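Local coordinates for protein glutathione S-transferase (Vibrio parahaemolyticus, PDB 7MIQ) that probably catalyses the conjugation of glutathione to electrophilic substrates, as a Gtt2-class glutathione S-transferase with a thioredoxin-like and a helical domain, at residues P53-E56 against T62-E65; E181-Y186 against R191-V196. All coordinates share one frame; numbering follows the deposited sequence.

Overall arrangement
Contact 1 (53-56 with 62-65) and contact 2 (181-186 with 191-196) lie on opposite sides of the chain's centre, their own centres 32 Å apart and their nearest atoms about 18 Å apart. The first belongs to the thioredoxin-like N-terminal domain, where it joins two strands of one hairpin; five of its eight touching residues are buried, and the second subunit packs against it. The second joins two consecutive helices of the C-terminal domain and is only partly buried. Their chemistry differs accordingly: two backbone hydrogen bonds and apolar side chains join the strands, with a water between the residues at their ends, burying 328 Å², whereas one pair of aromatic rings makes up nearly all of the helical contact, 109 Å².

Contact 1: residues P53-E56 against T62-E65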
loop_
_atom_site.group_PDB
_atom_site.type_symbol
_atom_site.label_atom_id
_atom_site.label_comp_id
_atom_site.label_asym_id
_atom_site.label_seq_id
_atom_site.Cartn_x
_atom_site.Cartn_y
_atom_site.Cartn_z
ATOM N N PRO A 53 -6.371 -12.564 6.049
ATOM C CA PRO A 53 -7.820 -12.685 6.264
ATOM C C PRO A 53 -8.649 -12.542 4.991
ATOM O O PRO A 53 -8.199 -11.952 4.006
ATOM C CB PRO A 53 -8.124 -11.534 7.224
ATOM C CG PRO A 53 -7.101 -10.508 6.887
ATOM C CD PRO A 53 -5.850 -11.281 6.556
ATOM N N LEU A 54 -9.863 -13.083 5.030
ATOM C CA LEU A 54 -10.785 -13.025 3.902
ATOM C C LEU A 54 -12.171 -12.720 4.441
ATOM O O LEU A 54 -12.677 -13.449 5.298
ATOM C CB LEU A 54 -10.789 -14.342 3.117
ATOM C CG LEU A 54 -11.650 -14.392 1.850
ATOM C CD1 LEU A 54 -11.179 -13.358 0.834
ATOM C CD2 LEU A 54 -11.632 -15.794 1.243
ATOM N N LEU A 55 -12.777 -11.642 3.950
ATOM C CA LEU A 55 -14.122 -11.249 4.352
ATOM C C LEU A 55 -15.119 -11.709 3.298
ATOM O O LEU A 55 -14.914 -11.477 2.103
ATOM C CB LEU A 55 -14.221 -9.734 4.533
ATOM C CG LEU A 55 -15.596 -9.234 4.975
ATOM C CD1 LEU A 55 -15.872 -9.659 6.414
ATOM C CD2 LEU A 55 -15.690 -7.728 4.820
ATOM N N GLU A 56 -16.194 -12.358 3.739
ATOM C CA GLU A 56 -17.234 -12.850 2.842
ATOM C C GLU A 56 -18.538 -12.144 3.182
ATOM O O GLU A 56 -19.028 -12.255 4.311
ATOM C CB GLU A 56 -17.387 -14.368 2.954
ATOM C CG GLU A 56 -18.299 -14.981 1.901
ATOM C CD GLU A 56 -18.434 -16.486 2.053
ATOM O OE1 GLU A 56 -18.691 -16.954 3.183
ATOM O OE2 GLU A 56 -18.276 -17.201 1.042
ATOM N N THR A 62 -16.306 -11.783 -1.899
ATOM C CA THR A 62 -15.161 -11.874 -1.000
ATOM C C THR A 62 -14.206 -10.705 -1.200
ATOM O O THR A 62 -14.003 -10.231 -2.324
ATOM C CB THR A 62 -14.396 -13.194 -1.169
ATOM O OG1 THR A 62 -13.970 -13.346 -2.528
ATOM C CG2 THR A 62 -15.271 -14.377 -0.764
ATOM N N ILE A 63 -13.622 -10.252 -0.092
ATOM C CA ILE A 63 -12.657 -9.159 -0.060
ATOM C C ILE A 63 -11.437 -9.650 0.707
ATOM O O ILE A 63 -11.568 -10.124 1.840
ATOM C CB ILE A 63 -13.245 -7.901 0.613
ATOM C CG1 ILE A 63 -14.492 -7.421 -0.136
ATOM C CG2 ILE A 63 -12.199 -6.792 0.700
ATOM C CD1 ILE A 63 -15.320 -6.402 0.635
ATOM N N CYS A 64 -10.262 -9.566 0.085
ATOM C CA CYS A 64 -9.002 -9.873 0.750
ATOM C C CYS A 64 -8.202 -8.583 0.922
ATOM O O CYS A 64 -8.649 -7.507 0.515
ATOM C CB CYS A 64 -8.219 -10.938 -0.028
ATOM S SG CYS A 64 -7.530 -10.402 -1.612
ATOM N N GLU A 65 -7.011 -8.714 1.528
ATOM C CA GLU A 65 -6.150 -7.611 1.974
ATOM C C GLU A 65 -6.704 -6.976 3.244
ATOM O O GLU A 65 -7.839 -6.489 3.252
ATOM C CB GLU A 65 -5.964 -6.537 0.892
ATOM C CG GLU A 65 -5.096 -6.962 -0.275
ATOM C CD GLU A 65 -3.658 -7.229 0.134
ATOM O OE1 GLU A 65 -3.149 -6.528 1.035
ATOM O OE2 GLU A 65 -3.038 -8.144 -0.446
HETATM O O HOH W 1 -5.866 -11.133 2.824
#
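Leu55 and Ile63 form the hydrogen-bonded pair of the antiparallel beta hairpin 54-56/62-64, part of the thioredoxin-like fold of glutathione S-transferases. Leu55 N donates to Ile63 O over 2.9 Å at an N-H...O angle of 171°, and Ile63 N returns a bond of 2.8 Å to Leu55 O at 159°; both donors lie in the plane of the carbonyl they approach. Leu55 O also receives a CA-H...O contact from Thr62 CA.

Leu54 reaches across the hairpin on the opposite face from Leu55. Its CB carries CG anti to the backbone N (chi1 -176°), which turns the branched end toward the partner strand; of the two methyls, CD1 does the touching. That methyl rests 3.4 Å from Ile63 O and fits between the flanking side chains, 3.8 Å from Thr62 CB and 3.9 Å from Cys64 CB. Farther along this face Glu56 CG meets Thr62 CG2, while the polar ends turn elsewhere: Glu56 OE1 bonds to Tyr4 OH and Thr62 OG1 to Lys46 O. Leu55 and Ile63 instead pack on Tyr72 of helix 66-76, and Ile63 also touches Ala92 of the second subunit.

Pro53, preceded by the cis peptide bond that marks the thioredoxin fold, is linked past the strand ends to Glu65, the N-cap of helix 66-76: a water donates to Pro53 O at 2.7 Å and accepts from Glu65 N at 3.0 Å.

Contact 2: residues E181-Y186 against R191-V196; sequences EVFEKY and RWFEQV
Phe183 and Phe193 carry this contact, burying 56 and 41 Å² respectively. Both side chains leave the backbone toward the opposite segment, and the rings meet between short helix 182-185 and the later turns of helix 187-196. Phe183 leads with the far end of its ring: CZ sits over one face of the Phe193 ring, displaced toward the rim, 3.5 Å from Phe193 CD1 and equally close to Phe193 CG. Beside it, Phe183 CE1 lies 3.8 Å from Phe193 CB, so the touch extends from the ring onto its stem. The centroids are 5.0 Å apart and the planes inclined at 44°, an oblique pairing intermediate between stacked and perpendicular rings.

The first torsions differ: Phe193 has CG anti to its own N (chi1 -166°), whereas CG of Phe183 is anti to the carbonyl carbon (chi1 -59°), and these settings bring the two rings together between the helices. Ile171 of helix 162-177 touches both phenylalanine side chains, and the ring of Tyr168 also meets Phe193, with planes at about 15°. The pair thus joins two successive helices to a third by apolar packing, within the all-helical C-terminal domain characteristic of the glutathione S-transferase fold.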
loop_
_atom_site.group_PDB
_atom_site.type_symbol
_atom_site.label_atom_id
_atom_site.label_comp_id
_atom_site.label_asym_id
_atom_site.label_seq_id
_atom_site.Cartn_x
_atom_site.Cartn_y
_atom_site.Cartn_z
ATOM N N GLU A 181 15.758 -3.720 20.316
ATOM C CA GLU A 181 15.422 -2.997 21.545
ATOM C C GLU A 181 14.932 -1.591 21.190
ATOM O O GLU A 181 15.589 -0.576 21.431
ATOM C CB GLU A 181 16.618 -2.962 22.487
ATOM C CG GLU A 181 17.031 -4.335 22.989
ATOM C CD GLU A 181 18.037 -4.269 24.120
ATOM O OE1 GLU A 181 18.468 -3.151 24.475
ATOM O OE2 GLU A 181 18.392 -5.339 24.656
ATOM N N VAL A 182 13.727 -1.551 20.617
ATOM C CA VAL A 182 13.174 -0.297 20.105
ATOM C C VAL A 182 12.968 0.699 21.237
ATOM O O VAL A 182 13.330 1.876 21.127
ATOM C CB VAL A 182 11.858 -0.559 19.351
ATOM C CG1 VAL A 182 11.213 0.755 18.932
ATOM C CG2 VAL A 182 12.099 -1.451 18.143
ATOM N N PHE A 183 12.394 0.235 22.348
ATOM C CA PHE A 183 11.930 1.151 23.382
ATOM C C PHE A 183 13.082 1.751 24.176
ATOM O O PHE A 183 12.955 2.867 24.691
ATOM C CB PHE A 183 10.950 0.427 24.299
ATOM C CG PHE A 183 9.756 -0.125 23.574
ATOM C CD1 PHE A 183 9.216 0.557 22.489
ATOM C CD2 PHE A 183 9.187 -1.327 23.954
ATOM C CE1 PHE A 183 8.124 0.053 21.808
ATOM C CE2 PHE A 183 8.089 -1.837 23.274
ATOM C CZ PHE A 183 7.561 -1.145 22.200
ATOM N N GLU A 184 14.204 1.036 24.289
ATOM C CA GLU A 184 15.382 1.618 24.924
ATOM C C GLU A 184 15.912 2.797 24.121
ATOM O O GLU A 184 16.307 3.822 24.689
ATOM C CB GLU A 184 16.477 0.562 25.087
ATOM C CG GLU A 184 16.121 -0.588 26.007
ATOM C CD GLU A 184 15.932 -0.151 27.442
ATOM O OE1 GLU A 184 16.920 0.293 28.063
ATOM O OE2 GLU A 184 14.792 -0.244 27.946
ATOM N N LYS A 185 15.923 2.669 22.795
ATOM C CA LYS A 185 16.567 3.662 21.906
ATOM C C LYS A 185 15.610 4.749 21.423
ATOM O O LYS A 185 16.113 5.813 21.064
ATOM C CB LYS A 185 17.143 2.936 20.695
ATOM C CG LYS A 185 17.826 1.606 20.978
ATOM C CD LYS A 185 17.988 0.759 19.735
ATOM C CE LYS A 185 19.295 -0.003 19.700
ATOM N NZ LYS A 185 20.398 0.826 19.159
ATOM N N TYR A 186 14.298 4.534 21.432
ATOM C CA TYR A 186 13.363 5.470 20.814
ATOM C C TYR A 186 12.236 5.780 21.790
ATOM O O TYR A 186 11.176 5.137 21.768
ATOM C CB TYR A 186 12.860 4.911 19.484
ATOM C CG TYR A 186 14.000 4.672 18.517
ATOM C CD1 TYR A 186 14.671 5.742 17.931
ATOM C CD2 TYR A 186 14.427 3.384 18.211
ATOM C CE1 TYR A 186 15.722 5.537 17.057
ATOM C CE2 TYR A 186 15.481 3.169 17.335
ATOM C CZ TYR A 186 16.121 4.250 16.762
ATOM O OH TYR A 186 17.169 4.046 15.891
ATOM N N ARG A 191 6.722 5.909 24.203
ATOM C CA ARG A 191 5.578 6.672 24.705
ATOM C C ARG A 191 4.309 6.329 23.937
ATOM O O ARG A 191 3.266 6.025 24.530
ATOM C CB ARG A 191 5.872 8.174 24.598
ATOM C CG ARG A 191 4.807 9.121 25.171
ATOM C CD ARG A 191 3.640 9.415 24.209
ATOM N NE ARG A 191 4.067 9.913 22.905
ATOM C CZ ARG A 191 3.280 9.982 21.839
ATOM N NH1 ARG A 191 2.019 9.582 21.884
ATOM N NH2 ARG A 191 3.771 10.458 20.697
ATOM N N TRP A 192 4.375 6.424 22.610
ATOM C CA TRP A 192 3.215 6.132 21.774
ATOM C C TRP A 192 2.773 4.683 21.938
ATOM O O TRP A 192 1.575 4.402 22.062
ATOM C CB TRP A 192 3.554 6.452 20.315
ATOM C CG TRP A 192 2.692 5.776 19.279
ATOM C CD1 TRP A 192 1.510 6.230 18.766
ATOM C CD2 TRP A 192 2.969 4.537 18.615
ATOM N NE1 TRP A 192 1.026 5.340 17.833
ATOM C CE2 TRP A 192 1.906 4.293 17.722
ATOM C CE3 TRP A 192 4.014 3.608 18.691
ATOM C CZ2 TRP A 192 1.853 3.154 16.916
ATOM C CZ3 TRP A 192 3.964 2.481 17.887
ATOM C CH2 TRP A 192 2.891 2.264 17.010
ATOM N N PHE A 193 3.727 3.751 21.965
ATOM C CA PHE A 193 3.368 2.343 22.092
ATOM C C PHE A 193 2.736 2.050 23.448
ATOM O O PHE A 193 1.769 1.284 23.533
ATOM C CB PHE A 193 4.594 1.462 21.870
ATOM C CG PHE A 193 4.259 0.012 21.650
ATOM C CD1 PHE A 193 4.089 -0.846 22.724
ATOM C CD2 PHE A 193 4.108 -0.486 20.370
ATOM C CE1 PHE A 193 3.777 -2.180 22.521
ATOM C CE2 PHE A 193 3.796 -1.820 20.161
ATOM C CZ PHE A 193 3.628 -2.664 21.239
ATOM N N GLU A 194 3.274 2.635 24.521
ATOM C CA GLU A 194 2.640 2.489 25.829
ATOM C C GLU A 194 1.198 2.979 25.783
ATOM O O GLU A 194 0.300 2.360 26.365
ATOM C CB GLU A 194 3.442 3.254 26.884
ATOM C CG GLU A 194 2.815 3.276 28.276
ATOM C CD GLU A 194 3.299 2.141 29.166
ATOM O OE1 GLU A 194 4.169 1.356 28.724
ATOM O OE2 GLU A 194 2.810 2.033 30.312
ATOM N N GLN A 195 0.962 4.076 25.064
ATOM C CA GLN A 195 -0.370 4.658 24.952
ATOM C C GLN A 195 -1.301 3.757 24.146
ATOM O O GLN A 195 -2.402 3.420 24.594
ATOM C CB GLN A 195 -0.240 6.039 24.305
ATOM C CG GLN A 195 -1.437 6.943 24.380
ATOM C CD GLN A 195 -1.079 8.360 23.960
ATOM O OE1 GLN A 195 0.086 8.763 24.023
ATOM N NE2 GLN A 195 -2.076 9.117 23.524
ATOM N N VAL A 196 -0.863 3.347 22.955
ATOM C CA VAL A 196 -1.716 2.556 22.074
ATOM C C VAL A 196 -1.963 1.168 22.657
ATOM O O VAL A 196 -3.092 0.663 22.631
ATOM C CB VAL A 196 -1.091 2.486 20.667
ATOM C CG1 VAL A 196 -1.838 1.499 19.795
ATOM C CG2 VAL A 196 -1.089 3.867 20.024
#